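Long-range contact in chorismate mutase (Paraburkholderia phymatum, PDB 5TS9), which probably catalyses the rearrangement of chorismate to prephenate, the step that leads toward phenylalanine and tyrosine: residues Val43-Ala57 / Ala70-Lys82. Numbering follows the deposited sequence. Where two conformers were deposited one is given.
Sequences VYDGQREAQVIANAA and AINIFSDQVEANK
Helix 46-59 packs against the N-terminal half of helix 67-95 as an antiparallel helical hairpin in the all-helical chorismate mutase fold; the axes of segments 46-57 and 70-82 approach to 8.4 Å with 145° between their directions. One end of the interface is apolar and the other carries a salt-bridge network. At the apolar end, near the turn of the hairpin, A56 CB lies over one face of the F74 ring, 4.0 Å from its centroid, a CH-pi contact; M122 of helix 106-128 touches both residues. A57 CB rests against I71 CG1, and I71 CG2 meets I53 CG2 at 3.7 Å, the isoleucine side chains set nearly perpendicular. I53 is the knob of a knobs-into-holes contact, seated among I71, F74, S75 and V78. With its CG1 anti to the carbonyl carbon (chi1 -72°), I53 carries CD1 to S75 OG and V78 CG2. The S75 hydroxyl beside it is hydrogen-bonded to I71 O (OG to O 2.6 Å), a carbonyl that also accepts from S75 N, so this polar group is satisfied within its own helix. Farther along, V52 CG1 touches V78 CG1, the two side chains running in opposing directions. At the far end K82, bent at chi3, turns its ammonium toward E49, whose chain is extended beyond CG. K82 CB and CG lie against V43 CG1, and K82 NZ lies obliquely to the Y44 ring, 3.7 Å from CD1. Two carboxylates share that ammonium, which probably offsets the repulsion between E49 and E79; E79 also pairs with R164 of the second subunit, bringing this end to the dimer interface. Within helix 67-95, K82 NZ is salt-bridged to E79 OE2 (3.0 Å), from above the carboxylate plane; the salt bridge and hydrogen bond joining the helices runs from K82 NZ to E49 OE1, 2.9 Å, on the syn side and 22° out of plane.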
loop_
_atom_site.group_PDB
_atom_site.type_symbol
_atom_site.label_atom_id
_atom_site.label_comp_id
_atom_site.label_asym_id
_atom_site.label_seq_id
_atom_site.Cartn_x
_atom_site.Cartn_y
_atom_site.Cartn_z
ATOM N N VAL A 43 -11.366 -1.966 -7.341
ATOM C CA VAL A 43 -9.913 -1.863 -7.481
ATOM C C VAL A 43 -9.286 -3.249 -7.500
ATOM O O VAL A 43 -8.470 -3.571 -8.371
ATOM C CB VAL A 43 -9.322 -1.011 -6.351
ATOM C CG1 VAL A 43 -7.771 -1.072 -6.363
ATOM C CG2 VAL A 43 -9.823 0.410 -6.453
ATOM N N TYR A 44 -9.653 -4.084 -6.528
ATOM C CA TYR A 44 -9.039 -5.394 -6.374
ATOM C C TYR A 44 -9.696 -6.413 -7.298
ATOM O O TYR A 44 -10.921 -6.467 -7.413
ATOM C CB TYR A 44 -9.146 -5.856 -4.919
ATOM C CG TYR A 44 -8.660 -7.271 -4.691
ATOM C CD1 TYR A 44 -7.333 -7.622 -4.924
ATOM C CD2 TYR A 44 -9.523 -8.251 -4.243
ATOM C CE1 TYR A 44 -6.891 -8.917 -4.719
ATOM C CE2 TYR A 44 -9.093 -9.542 -4.039
ATOM C CZ TYR A 44 -7.777 -9.865 -4.270
ATOM O OH TYR A 44 -7.368 -11.158 -4.048
ATOM N N ASP A 45 -8.869 -7.221 -7.962
ATOM C CA ASP A 45 -9.333 -8.349 -8.782
ATOM C C ASP A 45 -8.336 -9.478 -8.549
ATOM O O ASP A 45 -7.265 -9.501 -9.163
ATOM C CB ASP A 45 -9.426 -7.979 -10.262
ATOM C CG ASP A 45 -9.801 -9.168 -11.159
ATOM O OD1 ASP A 45 -10.028 -10.296 -10.662
ATOM O OD2 ASP A 45 -9.877 -8.960 -12.389
ATOM N N GLY A 46 -8.706 -10.417 -7.678
ATOM C CA GLY A 46 -7.768 -11.452 -7.278
ATOM C C GLY A 46 -7.247 -12.270 -8.443
ATOM O O GLY A 46 -6.053 -12.572 -8.513
ATOM N N GLN A 47 -8.130 -12.642 -9.368
ATOM C CA GLN A 47 -7.706 -13.501 -10.472
ATOM C C GLN A 47 -6.726 -12.762 -11.375
ATOM O O GLN A 47 -5.616 -13.243 -11.630
ATOM C CB GLN A 47 -8.921 -14.002 -11.256
ATOM N N ARG A 48 -7.092 -11.555 -11.812
ATOM C CA ARG A 48 -6.198 -10.789 -12.675
ATOM C C ARG A 48 -4.861 -10.493 -11.996
ATOM O O ARG A 48 -3.808 -10.601 -12.633
ATOM C CB ARG A 48 -6.867 -9.489 -13.113
ATOM N N GLU A 49 -4.870 -10.111 -10.706
ATOM C CA GLU A 49 -3.606 -9.848 -10.024
ATOM C C GLU A 49 -2.734 -11.100 -9.961
ATOM O O GLU A 49 -1.503 -11.014 -10.053
ATOM C CB GLU A 49 -3.862 -9.292 -8.621
ATOM C CG GLU A 49 -4.315 -7.832 -8.611
ATOM C CD GLU A 49 -4.714 -7.336 -7.228
ATOM O OE1 GLU A 49 -4.054 -7.703 -6.230
ATOM O OE2 GLU A 49 -5.700 -6.576 -7.141
ATOM N N ALA A 50 -3.340 -12.271 -9.804
ATOM C CA ALA A 50 -2.522 -13.470 -9.680
ATOM C C ALA A 50 -1.864 -13.820 -11.009
ATOM O O ALA A 50 -0.712 -14.287 -11.029
ATOM C CB ALA A 50 -3.366 -14.624 -9.151
ATOM N N GLN A 51 -2.554 -13.542 -12.120
ATOM C CA GLN A 51 -1.986 -13.773 -13.444
ATOM C C GLN A 51 -0.874 -12.781 -13.748
ATOM O O GLN A 51 0.134 -13.143 -14.366
ATOM C CB GLN A 51 -3.078 -13.692 -14.504
ATOM C CG GLN A 51 -2.645 -14.262 -15.828
ATOM C CD GLN A 51 -2.352 -15.743 -15.722
ATOM O OE1 GLN A 51 -3.252 -16.542 -15.466
ATOM N NE2 GLN A 51 -1.087 -16.114 -15.895
ATOM N N VAL A 52 -1.050 -11.523 -13.329
ATOM C CA VAL A 52 0.019 -10.530 -13.433
ATOM C C VAL A 52 1.272 -11.035 -12.737
ATOM O O VAL A 52 2.381 -10.978 -13.279
ATOM C CB VAL A 52 -0.436 -9.187 -12.830
ATOM C CG1 VAL A 52 0.745 -8.226 -12.735
ATOM C CG2 VAL A 52 -1.584 -8.585 -13.640
ATOM N N ILE A 53 1.115 -11.529 -11.514
ATOM C CA ILE A 53 2.293 -11.929 -10.755
ATOM C C ILE A 53 2.887 -13.216 -11.323
ATOM O O ILE A 53 4.113 -13.357 -11.420
ATOM C CB ILE A 53 1.933 -12.030 -9.264
ATOM C CG1 ILE A 53 1.727 -10.608 -8.714
ATOM C CG2 ILE A 53 3.042 -12.722 -8.467
ATOM C CD1 ILE A 53 0.815 -10.541 -7.488
ATOM N N ALA A 54 2.038 -14.145 -11.766
ATOM C CA ALA A 54 2.541 -15.390 -12.353
ATOM C C ALA A 54 3.285 -15.138 -13.667
ATOM O O ALA A 54 4.291 -15.803 -13.953
ATOM C CB ALA A 54 1.392 -16.370 -12.572
ATOM N N ASN A 55 2.802 -14.195 -14.482
ATOM C CA ASN A 55 3.515 -13.819 -15.698
ATOM C C ASN A 55 4.927 -13.335 -15.378
ATOM O O ASN A 55 5.901 -13.729 -16.036
ATOM C CB ASN A 55 2.727 -12.738 -16.449
ATOM C CG ASN A 55 1.462 -13.283 -17.103
ATOM O OD1 ASN A 55 1.219 -14.488 -17.104
ATOM N ND2 ASN A 55 0.658 -12.393 -17.672
ATOM N N ALA A 56 5.054 -12.480 -14.361
ATOM C CA ALA A 56 6.371 -12.039 -13.908
ATOM C C ALA A 56 7.243 -13.232 -13.549
ATOM O O ALA A 56 8.410 -13.311 -13.947
ATOM C CB ALA A 56 6.229 -11.088 -12.704
ATOM N N ALA A 57 6.683 -14.187 -12.809
ATOM C CA ALA A 57 7.460 -15.355 -12.427
ATOM C C ALA A 57 7.953 -16.107 -13.652
ATOM O O ALA A 57 9.117 -16.526 -13.699
ATOM C CB ALA A 57 6.632 -16.266 -11.525
ATOM N N ALA A 70 11.152 -12.072 -8.620
ATOM C CA ALA A 70 10.187 -11.402 -9.487
ATOM C C ALA A 70 8.810 -11.335 -8.847
ATOM O O ALA A 70 8.114 -10.322 -8.970
ATOM C CB ALA A 70 10.106 -12.125 -10.831
ATOM N N ILE A 71 8.387 -12.413 -8.179
ATOM C CA ILE A 71 7.084 -12.408 -7.509
ATOM C C ILE A 71 7.024 -11.303 -6.465
ATOM O O ILE A 71 6.063 -10.527 -6.415
ATOM C CB ILE A 71 6.791 -13.780 -6.876
ATOM C CG1 ILE A 71 6.591 -14.832 -7.970
ATOM C CG2 ILE A 71 5.598 -13.680 -5.896
ATOM C CD1 ILE A 71 6.626 -16.228 -7.436
ATOM N N ASN A 72 8.053 -11.217 -5.618
ATOM C CA ASN A 72 8.088 -10.180 -4.592
ATOM C C ASN A 72 8.028 -8.795 -5.214
ATOM O O ASN A 72 7.287 -7.919 -4.741
ATOM C CB ASN A 72 9.354 -10.314 -3.747
ATOM C CG ASN A 72 9.341 -11.564 -2.875
ATOM O OD1 ASN A 72 8.295 -12.182 -2.668
ATOM N ND2 ASN A 72 10.502 -11.925 -2.351
ATOM N N ILE A 73 8.840 -8.573 -6.252
ATOM C CA ILE A 73 8.914 -7.258 -6.889
ATOM C C ILE A 73 7.568 -6.881 -7.497
ATOM O O ILE A 73 7.100 -5.744 -7.354
ATOM C CB ILE A 73 10.032 -7.232 -7.952
ATOM C CG1 ILE A 73 11.432 -7.295 -7.301
ATOM C CG2 ILE A 73 9.900 -5.987 -8.850
ATOM C CD1 ILE A 73 11.837 -6.016 -6.572
ATOM N N PHE A 74 6.934 -7.814 -8.201
ATOM C CA PHE A 74 5.704 -7.429 -8.870
ATOM C C PHE A 74 4.503 -7.461 -7.935
ATOM O O PHE A 74 3.561 -6.693 -8.153
ATOM C CB PHE A 74 5.512 -8.271 -10.128
ATOM C CG PHE A 74 6.346 -7.767 -11.279
ATOM C CD1 PHE A 74 7.690 -8.113 -11.377
ATOM C CD2 PHE A 74 5.813 -6.882 -12.207
ATOM C CE1 PHE A 74 8.484 -7.621 -12.410
ATOM C CE2 PHE A 74 6.584 -6.381 -13.238
ATOM C CZ PHE A 74 7.935 -6.748 -13.342
ATOM N N SER A 75 4.514 -8.292 -6.884
ATOM C CA SER A 75 3.521 -8.095 -5.823
ATOM C C SER A 75 3.636 -6.693 -5.256
ATOM O O SER A 75 2.628 -6.009 -5.062
ATOM C CB SER A 75 3.687 -9.115 -4.693
ATOM O OG SER A 75 3.748 -10.447 -5.184
ATOM N N ASP A 76 4.866 -6.231 -5.030
ATOM C CA ASP A 76 5.060 -4.857 -4.571
ATOM C C ASP A 76 4.523 -3.847 -5.577
ATOM O O ASP A 76 3.928 -2.843 -5.182
ATOM C CB ASP A 76 6.546 -4.602 -4.285
ATOM C CG ASP A 76 7.027 -5.324 -3.021
ATOM O OD1 ASP A 76 6.165 -5.661 -2.150
ATOM O OD2 ASP A 76 8.256 -5.537 -2.890
ATOM N N GLN A 77 4.729 -4.093 -6.876
ATOM C CA GLN A 77 4.224 -3.176 -7.898
ATOM C C GLN A 77 2.710 -3.108 -7.893
ATOM O O GLN A 77 2.135 -2.023 -8.072
ATOM C CB GLN A 77 4.684 -3.592 -9.302
ATOM C CG GLN A 77 6.181 -3.658 -9.531
ATOM C CD GLN A 77 6.936 -2.504 -8.909
ATOM O OE1 GLN A 77 6.886 -1.373 -9.397
ATOM N NE2 GLN A 77 7.681 -2.789 -7.846
ATOM N N VAL A 78 2.036 -4.255 -7.750
ATOM C CA VAL A 78 0.581 -4.193 -7.827
ATOM C C VAL A 78 -0.000 -3.574 -6.557
ATOM O O VAL A 78 -0.980 -2.835 -6.631
ATOM C CB VAL A 78 -0.023 -5.576 -8.132
ATOM C CG1 VAL A 78 0.487 -6.083 -9.462
ATOM C CG2 VAL A 78 0.308 -6.553 -7.043
ATOM N N GLU A 79 0.622 -3.786 -5.397
ATOM C CA GLU A 79 0.135 -3.145 -4.172
ATOM C C GLU A 79 0.344 -1.636 -4.210
ATOM O O GLU A 79 -0.497 -0.877 -3.727
ATOM C CB GLU A 79 0.826 -3.734 -2.937
ATOM C CG GLU A 79 0.500 -5.189 -2.675
ATOM C CD GLU A 79 -0.966 -5.410 -2.386
ATOM O OE1 GLU A 79 -1.584 -4.544 -1.731
ATOM O OE2 GLU A 79 -1.507 -6.442 -2.812
ATOM N N ALA A 80 1.475 -1.173 -4.749
ATOM C CA ALA A 80 1.659 0.274 -4.836
ATOM C C ALA A 80 0.624 0.878 -5.782
ATOM O O ALA A 80 0.080 1.959 -5.526
ATOM C CB ALA A 80 3.077 0.602 -5.310
ATOM N N ASN A 81 0.328 0.170 -6.865
ATOM C CA ASN A 81 -0.666 0.650 -7.819
ATOM C C ASN A 81 -2.048 0.740 -7.174
ATOM O O ASN A 81 -2.759 1.736 -7.341
ATOM C CB ASN A 81 -0.665 -0.273 -9.039
ATOM C CG ASN A 81 -0.946 0.477 -10.336
ATOM O OD1 ASN A 81 -2.101 0.737 -10.675
ATOM N ND2 ASN A 81 0.107 0.832 -11.053
ATOM N N LYS A 82 -2.446 -0.287 -6.421
ATOM C CA LYS A 82 -3.722 -0.214 -5.707
ATOM C C LYS A 82 -3.730 0.906 -4.664
ATOM O O LYS A 82 -4.752 1.562 -4.476
ATOM C CB LYS A 82 -4.046 -1.564 -5.058
ATOM C CG LYS A 82 -4.114 -2.714 -6.088
ATOM C CD LYS A 82 -4.663 -4.010 -5.495
ATOM C CE LYS A 82 -3.691 -4.594 -4.491
ATOM N NZ LYS A 82 -4.224 -5.916 -3.963
#